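Local coordinates for protein SCO1 homolog 1, mitochondrial (Arabidopsis thaliana, PDB 6N5U) that binds copper through its soluble thioredoxin-fold domain and is thought to help insert copper into mitochondrial cytochrome c oxidase, at residues Ile16-Lys21 against Lys95-Thr100; Met29-Ile34 against Asp67-Phe72; Pro77-Val82 against Asp124-Val129; Tyr113-Met118 against Val134-Ser139. One frame throughout, in Å; residues are numbered along the deposited sequence.

Interaction 1: residues Ile16-Lys21 against Lys95-Thr100; sequences IRDDGK and KLIGLT
Asp18 and Gly98 grip each other twice where strand 14-17 runs out beside strand 97-100. The backbone N of Gly98 aims almost straight at Asp18 OD2 (2.9 Å, N-H...O 170°) and meets that oxygen on its anti side, somewhat out of the carboxylate plane. The return bond, from Asp18 N to Gly98 O, is weak and bent, at 2.7 Å. Chi1 of 66° puts Asp18 CG between its own backbone N and carbonyl carbon; OD2, carried beyond it, lies beside Gly98 N. One step back the antiparallel pairing is regular: Ile16 and Thr100 form a hydrogen-bonded pair, with Thr100 N 2.9 Å from Ile16 O, and Arg17 with Leu99 forms a non-hydrogen-bonded one. Leu99 CD2 rests 4.0 Å from Arg17 CA, while Ile97 CG2 lies 3.9 Å from Arg17 CG, the two side chains slanting across one another. Farther out, Arg17 bends at chi3 (69°), and its NH2 forms a salt bridge of 2.8 Å with Asp19 OD2, which lies in the guanidinium plane. Asp19 OD1 also accepts from Lys21 N, an Asx turn overlapping the type I turn from Arg17 to Gly20. Behind Asp18, its OD1 is bonded to His86 ND1 of helix 82-89; Thr100 OG1 binds Asp80 O. The contact thus fastens the N-terminal hairpin, strands 14-17 and 22-24, onto the sheet of the thioredoxin fold. With one carboxylate oxygen on a backbone N-H and the other on an imidazole, Asp18 probably stays ionised and continues by side chain the bonding that the strand leaves off.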
loop_
_atom_site.group_PDB
_atom_site.type_symbol
_atom_site.label_atom_id
_atom_site.label_comp_id
_atom_site.label_asym_id
_atom_site.label_seq_id
_atom_site.Cartn_x
_atom_site.Cartn_y
_atom_site.Cartn_z
ATOM N N ILE A 16 11.165 -5.806 3.770
ATOM C CA ILE A 16 12.048 -5.962 2.619
ATOM C C ILE A 16 11.349 -5.374 1.403
ATOM O O ILE A 16 10.212 -5.750 1.100
ATOM C CB ILE A 16 12.510 -7.422 2.392
ATOM C CG1 ILE A 16 13.221 -7.975 3.644
ATOM C CG2 ILE A 16 13.446 -7.514 1.182
ATOM C CD1 ILE A 16 12.457 -8.973 4.400
ATOM N N ARG A 17 12.020 -4.424 0.729
ATOM C CA ARG A 17 11.512 -3.740 -0.455
ATOM C C ARG A 17 11.656 -4.636 -1.696
ATOM O O ARG A 17 12.466 -5.555 -1.691
ATOM C CB ARG A 17 12.233 -2.398 -0.605
ATOM C CG ARG A 17 11.602 -1.428 -1.587
ATOM C CD ARG A 17 12.180 -0.048 -1.410
ATOM N NE ARG A 17 13.578 0.010 -1.833
ATOM C CZ ARG A 17 14.437 0.951 -1.458
ATOM N NH1 ARG A 17 14.056 1.917 -0.627
ATOM N NH2 ARG A 17 15.683 0.938 -1.912
ATOM N N ASP A 18 10.855 -4.376 -2.743
ATOM C CA ASP A 18 10.808 -5.110 -4.021
ATOM C C ASP A 18 12.172 -5.231 -4.734
ATOM O O ASP A 18 12.309 -6.046 -5.645
ATOM C CB ASP A 18 9.746 -4.500 -4.962
ATOM C CG ASP A 18 10.065 -3.098 -5.425
ATOM O OD1 ASP A 18 10.813 -2.956 -6.421
ATOM O OD2 ASP A 18 9.578 -2.143 -4.793
ATOM N N ASP A 19 13.161 -4.418 -4.324
ATOM C CA ASP A 19 14.511 -4.423 -4.874
ATOM C C ASP A 19 15.441 -5.338 -4.077
ATOM O O ASP A 19 16.571 -5.570 -4.496
ATOM C CB ASP A 19 15.059 -2.990 -4.955
ATOM C CG ASP A 19 15.242 -2.265 -3.635
ATOM O OD1 ASP A 19 14.653 -2.710 -2.616
ATOM O OD2 ASP A 19 15.964 -1.250 -3.618
ATOM N N GLY A 20 14.942 -5.874 -2.964
ATOM C CA GLY A 20 15.688 -6.756 -2.074
ATOM C C GLY A 20 16.311 -6.058 -0.876
ATOM O O GLY A 20 16.832 -6.730 0.010
ATOM N N LYS A 21 16.264 -4.712 -0.831
ATOM C CA LYS A 21 16.808 -3.900 0.260
ATOM C C LYS A 21 15.918 -3.976 1.499
ATOM O O LYS A 21 14.693 -3.985 1.370
ATOM C CB LYS A 21 16.926 -2.423 -0.171
ATOM C CG LYS A 21 17.865 -1.583 0.706
ATOM C CD LYS A 21 17.715 -0.074 0.489
ATOM C CE LYS A 21 18.929 0.723 0.923
ATOM N NZ LYS A 21 18.939 1.006 2.383
ATOM N N LYS A 95 6.259 4.049 -10.162
ATOM C CA LYS A 95 6.694 4.603 -8.890
ATOM C C LYS A 95 6.082 3.885 -7.698
ATOM O O LYS A 95 6.215 4.359 -6.568
ATOM C CB LYS A 95 6.480 6.135 -8.858
ATOM C CG LYS A 95 7.557 6.870 -9.683
ATOM C CD LYS A 95 7.210 8.307 -9.954
ATOM C CE LYS A 95 8.312 9.059 -10.660
ATOM N NZ LYS A 95 7.993 10.513 -10.759
ATOM N N LEU A 96 5.544 2.665 -7.927
ATOM C CA LEU A 96 4.950 1.856 -6.861
ATOM C C LEU A 96 5.960 0.918 -6.196
ATOM O O LEU A 96 6.401 -0.050 -6.806
ATOM C CB LEU A 96 3.684 1.094 -7.355
ATOM C CG LEU A 96 3.012 0.030 -6.447
ATOM C CD1 LEU A 96 2.444 0.623 -5.180
ATOM C CD2 LEU A 96 1.908 -0.663 -7.186
ATOM N N ILE A 97 6.286 1.207 -4.923
ATOM C CA ILE A 97 7.160 0.444 -4.020
ATOM C C ILE A 97 6.370 -0.761 -3.474
ATOM O O ILE A 97 5.214 -0.616 -3.065
ATOM C CB ILE A 97 7.638 1.384 -2.859
ATOM C CG1 ILE A 97 8.569 2.497 -3.396
ATOM C CG2 ILE A 97 8.284 0.613 -1.683
ATOM C CD1 ILE A 97 9.068 3.502 -2.329
ATOM N N GLY A 98 7.010 -1.917 -3.450
ATOM C CA GLY A 98 6.440 -3.143 -2.918
ATOM C C GLY A 98 7.187 -3.583 -1.678
ATOM O O GLY A 98 8.412 -3.674 -1.713
ATOM N N LEU A 99 6.466 -3.802 -0.549
ATOM C CA LEU A 99 7.035 -4.234 0.728
ATOM C C LEU A 99 6.506 -5.581 1.106
ATOM O O LEU A 99 5.316 -5.851 0.992
ATOM C CB LEU A 99 6.766 -3.248 1.868
ATOM C CG LEU A 99 7.184 -1.783 1.710
ATOM C CD1 LEU A 99 6.837 -1.002 2.964
ATOM C CD2 LEU A 99 8.672 -1.636 1.409
ATOM N N THR A 100 7.400 -6.429 1.560
ATOM C CA THR A 100 7.112 -7.787 1.982
ATOM C C THR A 100 7.954 -8.058 3.269
ATOM O O THR A 100 8.539 -7.114 3.827
ATOM C CB THR A 100 7.359 -8.737 0.773
ATOM O OG1 THR A 100 6.774 -10.018 1.014
ATOM C CG2 THR A 100 8.851 -8.870 0.389
#

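Interaction 2: residues Met29-Ile34 against Asp67-Phe72; sequences MGKWTI and DVVPVF
Thr33 pairs with Val69 where strands 32-34 and 68-72 run parallel, 29° between their directions and 4.5 Å apart at their axes' closest approach, stitched by Val69 N to Trp32 O, Ile34 N to Val69 O and Val71 N to Ile34 O. They are the two strands of a beta-alpha-beta crossover through helix 45-64, in the central sheet of the thioredoxin fold. On one face Ile34 lays both CG1 and CD1 against Val68 CG1, each 3.6 Å away; with Val68 CG1 anti to its backbone N (chi1 -178°), this branch faces Ile34 and the other, CG2, meets Trp32 CB at 4.0 Å. Helix 45-64, through Leu53 and Ile57, and helix 154-167, through Val161 and Ile165, pack over this apolar face. On the other face the methyls Thr33 CG2 and Val71 CG2 meet at 3.6 Å, and Lys31 crosses Val69 at about a right angle, its CD 3.9 Å from Val69 CG2. Lys31 runs alongside Asp67, but NZ stops 4.4 Å from OD2, too distant to count as a salt bridge; Asp67 has its salt bridge with Lys61. Thr33 OG1 donates back to Lys31 O in its own segment, a hydrogen bond of 3.1 Å, from 51° above that carbonyl's plane.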
loop_
_atom_site.group_PDB
_atom_site.type_symbol
_atom_site.label_atom_id
_atom_site.label_comp_id
_atom_site.label_asym_id
_atom_site.label_seq_id
_atom_site.Cartn_x
_atom_site.Cartn_y
_atom_site.Cartn_z
ATOM N N MET A 29 10.233 8.300 4.484
ATOM C CA MET A 29 10.219 9.721 4.870
ATOM C C MET A 29 10.832 10.617 3.792
ATOM O O MET A 29 11.668 10.164 2.992
ATOM C CB MET A 29 10.910 9.930 6.228
ATOM C CG MET A 29 10.032 9.593 7.398
ATOM S SD MET A 29 10.936 9.470 8.952
ATOM C CE MET A 29 10.808 11.192 9.582
ATOM N N GLY A 30 10.374 11.869 3.765
ATOM C CA GLY A 30 10.807 12.869 2.796
ATOM C C GLY A 30 9.803 13.136 1.689
ATOM O O GLY A 30 9.970 14.097 0.936
ATOM N N LYS A 31 8.759 12.281 1.567
ATOM C CA LYS A 31 7.699 12.413 0.560
ATOM C C LYS A 31 6.344 11.960 1.105
ATOM O O LYS A 31 6.309 11.074 1.970
ATOM C CB LYS A 31 8.027 11.566 -0.691
ATOM C CG LYS A 31 9.124 12.133 -1.590
ATOM C CD LYS A 31 8.839 11.866 -3.053
ATOM C CE LYS A 31 9.987 12.282 -3.938
ATOM N NZ LYS A 31 9.662 12.106 -5.375
ATOM N N TRP A 32 5.224 12.539 0.574
ATOM C CA TRP A 32 3.845 12.118 0.902
ATOM C C TRP A 32 3.690 10.690 0.377
ATOM O O TRP A 32 4.119 10.395 -0.755
ATOM C CB TRP A 32 2.791 13.021 0.245
ATOM C CG TRP A 32 2.558 14.293 0.979
ATOM C CD1 TRP A 32 3.216 15.469 0.798
ATOM C CD2 TRP A 32 1.647 14.504 2.064
ATOM N NE1 TRP A 32 2.742 16.415 1.673
ATOM C CE2 TRP A 32 1.797 15.842 2.479
ATOM C CE3 TRP A 32 0.697 13.698 2.709
ATOM C CZ2 TRP A 32 1.045 16.391 3.512
ATOM C CZ3 TRP A 32 -0.039 14.242 3.749
ATOM C CH2 TRP A 32 0.128 15.578 4.128
ATOM N N THR A 33 3.123 9.805 1.215
ATOM C CA THR A 33 3.007 8.380 0.922
ATOM C C THR A 33 1.591 7.847 1.113
ATOM O O THR A 33 0.904 8.255 2.056
ATOM C CB THR A 33 4.038 7.649 1.803
ATOM O OG1 THR A 33 5.347 8.124 1.486
ATOM C CG2 THR A 33 3.997 6.143 1.665
ATOM N N ILE A 34 1.167 6.915 0.235
ATOM C CA ILE A 34 -0.130 6.237 0.364
ATOM C C ILE A 34 0.153 4.753 0.491
ATOM O O ILE A 34 0.712 4.182 -0.434
ATOM C CB ILE A 34 -1.181 6.557 -0.750
ATOM C CG1 ILE A 34 -1.484 8.073 -0.835
ATOM C CG2 ILE A 34 -2.474 5.757 -0.505
ATOM C CD1 ILE A 34 -2.232 8.539 -2.093
ATOM N N ASP A 67 4.431 15.015 -5.678
ATOM C CA ASP A 67 4.731 13.609 -5.946
ATOM C C ASP A 67 4.337 12.800 -4.701
ATOM O O ASP A 67 4.873 13.015 -3.605
ATOM C CB ASP A 67 6.219 13.406 -6.291
ATOM C CG ASP A 67 6.567 13.823 -7.700
ATOM O OD1 ASP A 67 6.125 13.134 -8.647
ATOM O OD2 ASP A 67 7.281 14.844 -7.860
ATOM N N VAL A 68 3.334 11.936 -4.860
ATOM C CA VAL A 68 2.865 11.073 -3.782
ATOM C C VAL A 68 3.340 9.666 -4.120
ATOM O O VAL A 68 3.200 9.236 -5.270
ATOM C CB VAL A 68 1.342 11.173 -3.529
ATOM C CG1 VAL A 68 0.932 10.293 -2.362
ATOM C CG2 VAL A 68 0.931 12.615 -3.260
ATOM N N VAL A 69 3.965 8.971 -3.142
ATOM C CA VAL A 69 4.520 7.641 -3.366
ATOM C C VAL A 69 3.529 6.557 -2.995
ATOM O O VAL A 69 3.193 6.431 -1.820
ATOM C CB VAL A 69 5.912 7.407 -2.710
ATOM C CG1 VAL A 69 6.507 6.068 -3.145
ATOM C CG2 VAL A 69 6.878 8.551 -3.012
ATOM N N PRO A 70 3.087 5.728 -3.973
ATOM C CA PRO A 70 2.201 4.615 -3.621
ATOM C C PRO A 70 3.050 3.479 -3.052
ATOM O O PRO A 70 4.177 3.242 -3.528
ATOM C CB PRO A 70 1.538 4.254 -4.958
ATOM C CG PRO A 70 2.524 4.676 -6.018
ATOM C CD PRO A 70 3.414 5.734 -5.425
ATOM N N VAL A 71 2.539 2.827 -1.986
ATOM C CA VAL A 71 3.211 1.714 -1.334
ATOM C C VAL A 71 2.286 0.486 -1.185
ATOM O O VAL A 71 1.278 0.543 -0.471
ATOM C CB VAL A 71 3.866 2.134 0.013
ATOM C CG1 VAL A 71 4.433 0.922 0.775
ATOM C CG2 VAL A 71 4.940 3.202 -0.197
ATOM N N PHE A 72 2.662 -0.632 -1.816
ATOM C CA PHE A 72 1.952 -1.901 -1.672
ATOM C C PHE A 72 2.625 -2.734 -0.553
ATOM O O PHE A 72 3.813 -3.031 -0.672
ATOM C CB PHE A 72 2.003 -2.670 -2.994
ATOM C CG PHE A 72 1.573 -4.113 -2.947
ATOM C CD1 PHE A 72 0.230 -4.456 -3.030
ATOM C CD2 PHE A 72 2.512 -5.135 -2.896
ATOM C CE1 PHE A 72 -0.164 -5.801 -3.022
ATOM C CE2 PHE A 72 2.114 -6.479 -2.877
ATOM C CZ PHE A 72 0.782 -6.802 -2.931
#

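Interaction 3: residues Pro77-Val82 against Asp124-Val129; sequences PERDTV and DSDYLV
Arg79 lays its guanidinium flat on the ring of Tyr127, a cation-pi stack that ties the loop ahead of helix 82-89 to the hairpin of strands 117-121 and 127-131 in this thioredoxin-fold domain. The two planes are 19° apart, and Arg79 CZ stands 3.9 Å from the ring centroid, 15° off the ring normal. The groups are shifted toward each other's rims: NE and CZ of Arg79 lie near ring atom CZ of Tyr127, while NH2 is 3.7 Å from CE2. The side chains slide past each other in opposite directions, which brings the aliphatic part of Arg79 past the phenol end, CD above the hydroxyl and CG beyond it, 3.4 Å from Tyr127 OH. It also carries the far end of the guanidinium to the backbone of its stacking partner. There NH2 donates to Tyr127 O (2.8 Å) from above the carbonyl plane, and NH1 adds a weak bond to the same oxygen. Beside the stack, Glu78 crosses the phenol obliquely and sets CB 3.5 Å from Tyr127 OH. Asp76 takes hold of both partners, with OD2 in a salt bridge to Arg79 NE and OD1 hydrogen-bonded to Tyr127 OH; Lys119 likewise pairs with Glu78 OE2 and makes a cation-pi contact with Tyr127. Copper is close along this hairpin: the side chain of Leu128 is about 8 Å from the ion, which Cys42, Cys46 and His131 bind. At the edge of the guanidinium, near its plane, lies Asp126 N, 3.9 Å from Arg79 NH1; Asp126 OD2 is 4.1 Å from the same nitrogen, too far for a salt bridge.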
loop_
_atom_site.group_PDB
_atom_site.type_symbol
_atom_site.label_atom_id
_atom_site.label_comp_id
_atom_site.label_asym_id
_atom_site.label_seq_id
_atom_site.Cartn_x
_atom_site.Cartn_y
_atom_site.Cartn_z
ATOM N N PRO A 77 2.893 -13.116 2.812
ATOM C CA PRO A 77 4.335 -13.365 2.657
ATOM C C PRO A 77 4.748 -14.784 2.213
ATOM O O PRO A 77 5.894 -14.961 1.767
ATOM C CB PRO A 77 4.899 -13.015 4.038
ATOM C CG PRO A 77 3.778 -13.198 4.963
ATOM C CD PRO A 77 2.584 -12.745 4.209
ATOM N N GLU A 78 3.843 -15.790 2.338
ATOM C CA GLU A 78 4.160 -17.179 1.962
ATOM C C GLU A 78 4.335 -17.337 0.466
ATOM O O GLU A 78 5.149 -18.163 0.040
ATOM C CB GLU A 78 3.099 -18.173 2.470
ATOM C CG GLU A 78 3.107 -18.403 3.978
ATOM C CD GLU A 78 1.779 -18.856 4.566
ATOM O OE1 GLU A 78 0.772 -18.117 4.442
ATOM O OE2 GLU A 78 1.747 -19.956 5.162
ATOM N N ARG A 79 3.565 -16.561 -0.331
ATOM C CA ARG A 79 3.581 -16.620 -1.795
ATOM C C ARG A 79 4.243 -15.399 -2.414
ATOM O O ARG A 79 4.906 -15.500 -3.459
ATOM C CB ARG A 79 2.153 -16.776 -2.353
ATOM C CG ARG A 79 1.589 -18.190 -2.212
ATOM C CD ARG A 79 0.270 -18.398 -2.944
ATOM N NE ARG A 79 -0.759 -17.469 -2.476
ATOM C CZ ARG A 79 -2.053 -17.590 -2.736
ATOM N NH1 ARG A 79 -2.502 -18.615 -3.450
ATOM N NH2 ARG A 79 -2.910 -16.693 -2.279
ATOM N N ASP A 80 4.032 -14.245 -1.788
ATOM C CA ASP A 80 4.535 -12.974 -2.248
ATOM C C ASP A 80 5.973 -12.726 -1.779
ATOM O O ASP A 80 6.218 -12.044 -0.786
ATOM C CB ASP A 80 3.584 -11.825 -1.857
ATOM C CG ASP A 80 2.136 -11.864 -2.368
ATOM O OD1 ASP A 80 1.756 -12.853 -3.073
ATOM O OD2 ASP A 80 1.386 -10.911 -2.068
ATOM N N THR A 81 6.923 -13.257 -2.553
ATOM C CA THR A 81 8.363 -13.083 -2.365
ATOM C C THR A 81 8.787 -11.723 -2.971
ATOM O O THR A 81 7.988 -11.088 -3.674
ATOM C CB THR A 81 9.124 -14.231 -3.078
ATOM O OG1 THR A 81 8.916 -14.132 -4.488
ATOM C CG2 THR A 81 8.725 -15.614 -2.577
ATOM N N VAL A 82 10.061 -11.322 -2.759
ATOM C CA VAL A 82 10.640 -10.100 -3.324
ATOM C C VAL A 82 10.433 -10.065 -4.842
ATOM O O VAL A 82 9.885 -9.081 -5.336
ATOM C CB VAL A 82 12.114 -9.868 -2.888
ATOM C CG1 VAL A 82 12.776 -8.735 -3.671
ATOM C CG2 VAL A 82 12.182 -9.581 -1.392
ATOM N N ASP A 124 -9.709 -23.385 -6.345
ATOM C CA ASP A 124 -9.115 -22.862 -7.582
ATOM C C ASP A 124 -7.758 -22.234 -7.257
ATOM O O ASP A 124 -6.745 -22.684 -7.784
ATOM C CB ASP A 124 -10.075 -21.900 -8.319
ATOM C CG ASP A 124 -11.072 -22.605 -9.228
ATOM O OD1 ASP A 124 -11.780 -23.519 -8.744
ATOM O OD2 ASP A 124 -11.146 -22.240 -10.425
ATOM N N SER A 125 -7.727 -21.255 -6.335
ATOM C CA SER A 125 -6.483 -20.674 -5.807
ATOM C C SER A 125 -6.076 -21.670 -4.696
ATOM O O SER A 125 -6.932 -22.464 -4.285
ATOM C CB SER A 125 -6.762 -19.299 -5.197
ATOM O OG SER A 125 -7.268 -18.392 -6.164
ATOM N N ASP A 126 -4.821 -21.680 -4.204
ATOM C CA ASP A 126 -4.564 -22.643 -3.103
ATOM C C ASP A 126 -5.344 -22.142 -1.886
ATOM O O ASP A 126 -5.959 -22.916 -1.147
ATOM C CB ASP A 126 -3.067 -22.779 -2.750
ATOM C CG ASP A 126 -2.222 -23.269 -3.894
ATOM O OD1 ASP A 126 -2.238 -24.489 -4.158
ATOM O OD2 ASP A 126 -1.557 -22.424 -4.545
ATOM N N TYR A 127 -5.337 -20.816 -1.738
ATOM C CA TYR A 127 -5.994 -20.046 -0.718
ATOM C C TYR A 127 -5.973 -18.574 -1.154
ATOM O O TYR A 127 -5.229 -18.175 -2.063
ATOM C CB TYR A 127 -5.274 -20.239 0.640
ATOM C CG TYR A 127 -3.855 -19.709 0.691
ATOM C CD1 TYR A 127 -2.779 -20.506 0.320
ATOM C CD2 TYR A 127 -3.588 -18.408 1.115
ATOM C CE1 TYR A 127 -1.473 -20.013 0.331
ATOM C CE2 TYR A 127 -2.286 -17.906 1.136
ATOM C CZ TYR A 127 -1.230 -18.716 0.746
ATOM O OH TYR A 127 0.065 -18.260 0.782
ATOM N N LEU A 128 -6.799 -17.777 -0.503
ATOM C CA LEU A 128 -6.812 -16.337 -0.683
ATOM C C LEU A 128 -6.606 -15.750 0.699
ATOM O O LEU A 128 -6.632 -16.486 1.674
ATOM C CB LEU A 128 -8.121 -15.827 -1.337
ATOM C CG LEU A 128 -8.426 -16.285 -2.771
ATOM C CD1 LEU A 128 -9.811 -15.912 -3.178
ATOM C CD2 LEU A 128 -7.453 -15.749 -3.750
ATOM N N VAL A 129 -6.289 -14.477 0.782
ATOM C CA VAL A 129 -6.146 -13.771 2.048
ATOM C C VAL A 129 -7.294 -12.755 2.144
ATOM O O VAL A 129 -7.459 -11.909 1.267
ATOM C CB VAL A 129 -4.739 -13.141 2.291
ATOM C CG1 VAL A 129 -4.709 -12.362 3.604
ATOM C CG2 VAL A 129 -3.643 -14.210 2.271
#

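Interaction 4: residues Tyr113-Met118 against Val134-Ser139; sequences YRVYYM and VMYLMS
Tyr136 reaches from strand 135-138 to Tyr113, next to helix 103-112. From CB, CG is set anti to the carbonyl carbon (chi1 -66°), on the side of Tyr113. CD2 meets Tyr113 CD2 at 4.0 Å, Tyr113 CD2 standing over one face of the Tyr136 ring, toward the rim; Val134 CG1 lies over the opposite face. CE2 comes next, 3.9 Å from Tyr113 CB, while Val115 CG2 approaches at the ring edge. At the tip, OH is 2.7 Å from Tyr113 O, and Val115 CG2 is 3.8 Å from the same hydroxyl. The rings of Tyr113 and Tyr136 are oblique, their planes 53° apart. Farther along the strand Met138, bent at chi2 and chi3, brings CE to 4.0 Å from Tyr113 CE2, and SD lies at the edge of that ring, 5.5 Å from its centroid, a Met-aromatic contact. Arg114 leaves the helix in a Schellman motif, and Val115 lies about 5 Å, side chain to side chain, from the copper ligand His131. Carbon and sulfur packing thus does most of the work of joining the segment after helix 103-112 to strand 135-138, with the polar atoms Tyr136 OH and Tyr113 O gathered at one spot within it.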
loop_
_atom_site.group_PDB
_atom_site.type_symbol
_atom_site.label_atom_id
_atom_site.label_comp_id
_atom_site.label_asym_id
_atom_site.label_seq_id
_atom_site.Cartn_x
_atom_site.Cartn_y
_atom_site.Cartn_z
ATOM N N TYR A 113 -0.808 -0.809 11.914
ATOM C CA TYR A 113 -1.755 -0.107 11.051
ATOM C C TYR A 113 -3.205 -0.557 11.292
ATOM O O TYR A 113 -4.102 -0.055 10.651
ATOM C CB TYR A 113 -1.316 -0.217 9.561
ATOM C CG TYR A 113 -0.107 0.660 9.301
ATOM C CD1 TYR A 113 1.178 0.208 9.583
ATOM C CD2 TYR A 113 -0.257 1.992 8.918
ATOM C CE1 TYR A 113 2.286 1.044 9.454
ATOM C CE2 TYR A 113 0.844 2.839 8.784
ATOM C CZ TYR A 113 2.117 2.358 9.046
ATOM O OH TYR A 113 3.208 3.191 8.928
ATOM N N ARG A 114 -3.437 -1.453 12.255
ATOM C CA ARG A 114 -4.783 -1.946 12.584
ATOM C C ARG A 114 -5.443 -2.620 11.368
ATOM O O ARG A 114 -6.596 -2.351 11.026
ATOM C CB ARG A 114 -5.676 -0.849 13.224
ATOM C CG ARG A 114 -5.011 0.080 14.269
ATOM C CD ARG A 114 -4.320 -0.697 15.357
ATOM N NE ARG A 114 -3.912 0.138 16.474
ATOM C CZ ARG A 114 -2.961 -0.202 17.334
ATOM N NH1 ARG A 114 -2.283 -1.331 17.170
ATOM N NH2 ARG A 114 -2.673 0.589 18.360
ATOM N N VAL A 115 -4.681 -3.481 10.704
ATOM C CA VAL A 115 -5.123 -4.205 9.519
ATOM C C VAL A 115 -5.482 -5.658 9.882
ATOM O O VAL A 115 -4.707 -6.353 10.550
ATOM C CB VAL A 115 -4.069 -4.118 8.371
ATOM C CG1 VAL A 115 -4.427 -5.030 7.199
ATOM C CG2 VAL A 115 -3.900 -2.679 7.892
ATOM N N TYR A 116 -6.666 -6.099 9.443
ATOM C CA TYR A 116 -7.120 -7.472 9.592
ATOM C C TYR A 116 -6.643 -8.241 8.342
ATOM O O TYR A 116 -6.753 -7.731 7.226
ATOM C CB TYR A 116 -8.665 -7.509 9.690
ATOM C CG TYR A 116 -9.281 -8.817 9.237
ATOM C CD1 TYR A 116 -9.185 -9.963 10.020
ATOM C CD2 TYR A 116 -9.946 -8.914 8.015
ATOM C CE1 TYR A 116 -9.707 -11.178 9.587
ATOM C CE2 TYR A 116 -10.504 -10.119 7.591
ATOM C CZ TYR A 116 -10.379 -11.249 8.380
ATOM O OH TYR A 116 -10.920 -12.444 7.975
ATOM N N TYR A 117 -6.139 -9.460 8.530
ATOM C CA TYR A 117 -5.740 -10.348 7.438
ATOM C C TYR A 117 -5.849 -11.798 7.898
ATOM O O TYR A 117 -5.420 -12.137 9.005
ATOM C CB TYR A 117 -4.381 -9.970 6.809
ATOM C CG TYR A 117 -3.152 -10.346 7.599
ATOM C CD1 TYR A 117 -2.677 -9.528 8.620
ATOM C CD2 TYR A 117 -2.408 -11.469 7.268
ATOM C CE1 TYR A 117 -1.544 -9.874 9.355
ATOM C CE2 TYR A 117 -1.275 -11.825 7.994
ATOM C CZ TYR A 117 -0.843 -11.024 9.037
ATOM O OH TYR A 117 0.266 -11.391 9.760
ATOM N N MET A 118 -6.504 -12.635 7.103
ATOM C CA MET A 118 -6.727 -14.036 7.454
ATOM C C MET A 118 -6.799 -14.917 6.209
ATOM O O MET A 118 -7.561 -14.646 5.287
ATOM C CB MET A 118 -8.026 -14.156 8.242
ATOM C CG MET A 118 -8.260 -15.512 8.841
ATOM S SD MET A 118 -9.861 -15.545 9.686
ATOM C CE MET A 118 -9.413 -14.727 11.250
ATOM N N VAL A 134 -8.051 -1.017 2.545
ATOM C CA VAL A 134 -7.609 0.221 3.160
ATOM C C VAL A 134 -6.466 0.961 2.411
ATOM O O VAL A 134 -5.615 0.329 1.810
ATOM C CB VAL A 134 -7.170 -0.185 4.605
ATOM C CG1 VAL A 134 -6.501 0.949 5.325
ATOM C CG2 VAL A 134 -8.342 -0.688 5.438
ATOM N N MET A 135 -6.436 2.297 2.518
ATOM C CA MET A 135 -5.378 3.177 2.028
ATOM C C MET A 135 -5.105 4.191 3.124
ATOM O O MET A 135 -6.042 4.720 3.751
ATOM C CB MET A 135 -5.713 3.867 0.693
ATOM C CG MET A 135 -5.728 2.922 -0.466
ATOM S SD MET A 135 -6.268 3.586 -2.036
ATOM C CE MET A 135 -8.011 4.149 -1.600
ATOM N N TYR A 136 -3.820 4.452 3.363
ATOM C CA TYR A 136 -3.381 5.342 4.431
ATOM C C TYR A 136 -2.508 6.436 3.888
ATOM O O TYR A 136 -1.422 6.155 3.376
ATOM C CB TYR A 136 -2.584 4.551 5.489
ATOM C CG TYR A 136 -3.362 3.518 6.259
ATOM C CD1 TYR A 136 -4.305 3.895 7.210
ATOM C CD2 TYR A 136 -3.109 2.159 6.094
ATOM C CE1 TYR A 136 -4.992 2.949 7.966
ATOM C CE2 TYR A 136 -3.779 1.201 6.860
ATOM C CZ TYR A 136 -4.719 1.602 7.797
ATOM O OH TYR A 136 -5.478 0.691 8.488
ATOM N N LEU A 137 -2.959 7.682 3.998
ATOM C CA LEU A 137 -2.149 8.777 3.506
ATOM C C LEU A 137 -1.262 9.227 4.662
ATOM O O LEU A 137 -1.747 9.806 5.637
ATOM C CB LEU A 137 -3.026 9.910 2.913
ATOM C CG LEU A 137 -2.400 11.305 2.737
ATOM C CD1 LEU A 137 -1.569 11.393 1.464
ATOM C CD2 LEU A 137 -3.455 12.364 2.771
ATOM N N MET A 138 0.022 8.860 4.578
ATOM C CA MET A 138 1.088 9.220 5.513
ATOM C C MET A 138 1.719 10.487 4.946
ATOM O O MET A 138 1.744 10.660 3.723
ATOM C CB MET A 138 2.172 8.120 5.570
ATOM C CG MET A 138 1.676 6.766 6.024
ATOM S SD MET A 138 0.991 6.773 7.699
ATOM C CE MET A 138 -0.590 6.330 7.329
ATOM N N SER A 139 2.231 11.361 5.822
ATOM C CA SER A 139 2.867 12.618 5.428
ATOM C C SER A 139 4.413 12.481 5.194
ATOM O O SER A 139 4.937 11.368 5.355
ATOM C CB SER A 139 2.527 13.712 6.438
ATOM O OG SER A 139 2.762 13.311 7.776
#

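From the N terminus, the chain opens interaction 1 with residues 16-21 and then interaction 2 with 29-34. Interaction 2 closes first, at 67-72, and is nested inside the loop that interaction 1 completes at 95-100. Before that closure residues 77-82 have opened interaction 3, so 1 and 3 cross; Thr100 OG1 on Asp80 O joins them directly. Interaction 4 opens at 113-118, 3 closes at 124-129, and 4 closes at 134-139, so 3 and 4 cross as well. Strand 97-100 lies beside 68-74, and 32-38 beside 135-138. Interactions 1, 2 and, through 135-138, 4 reach the large sheet; 3 and the 113-118 side of 4 meet the 117-121/127-131 hairpin, which carries His131 of the copper site.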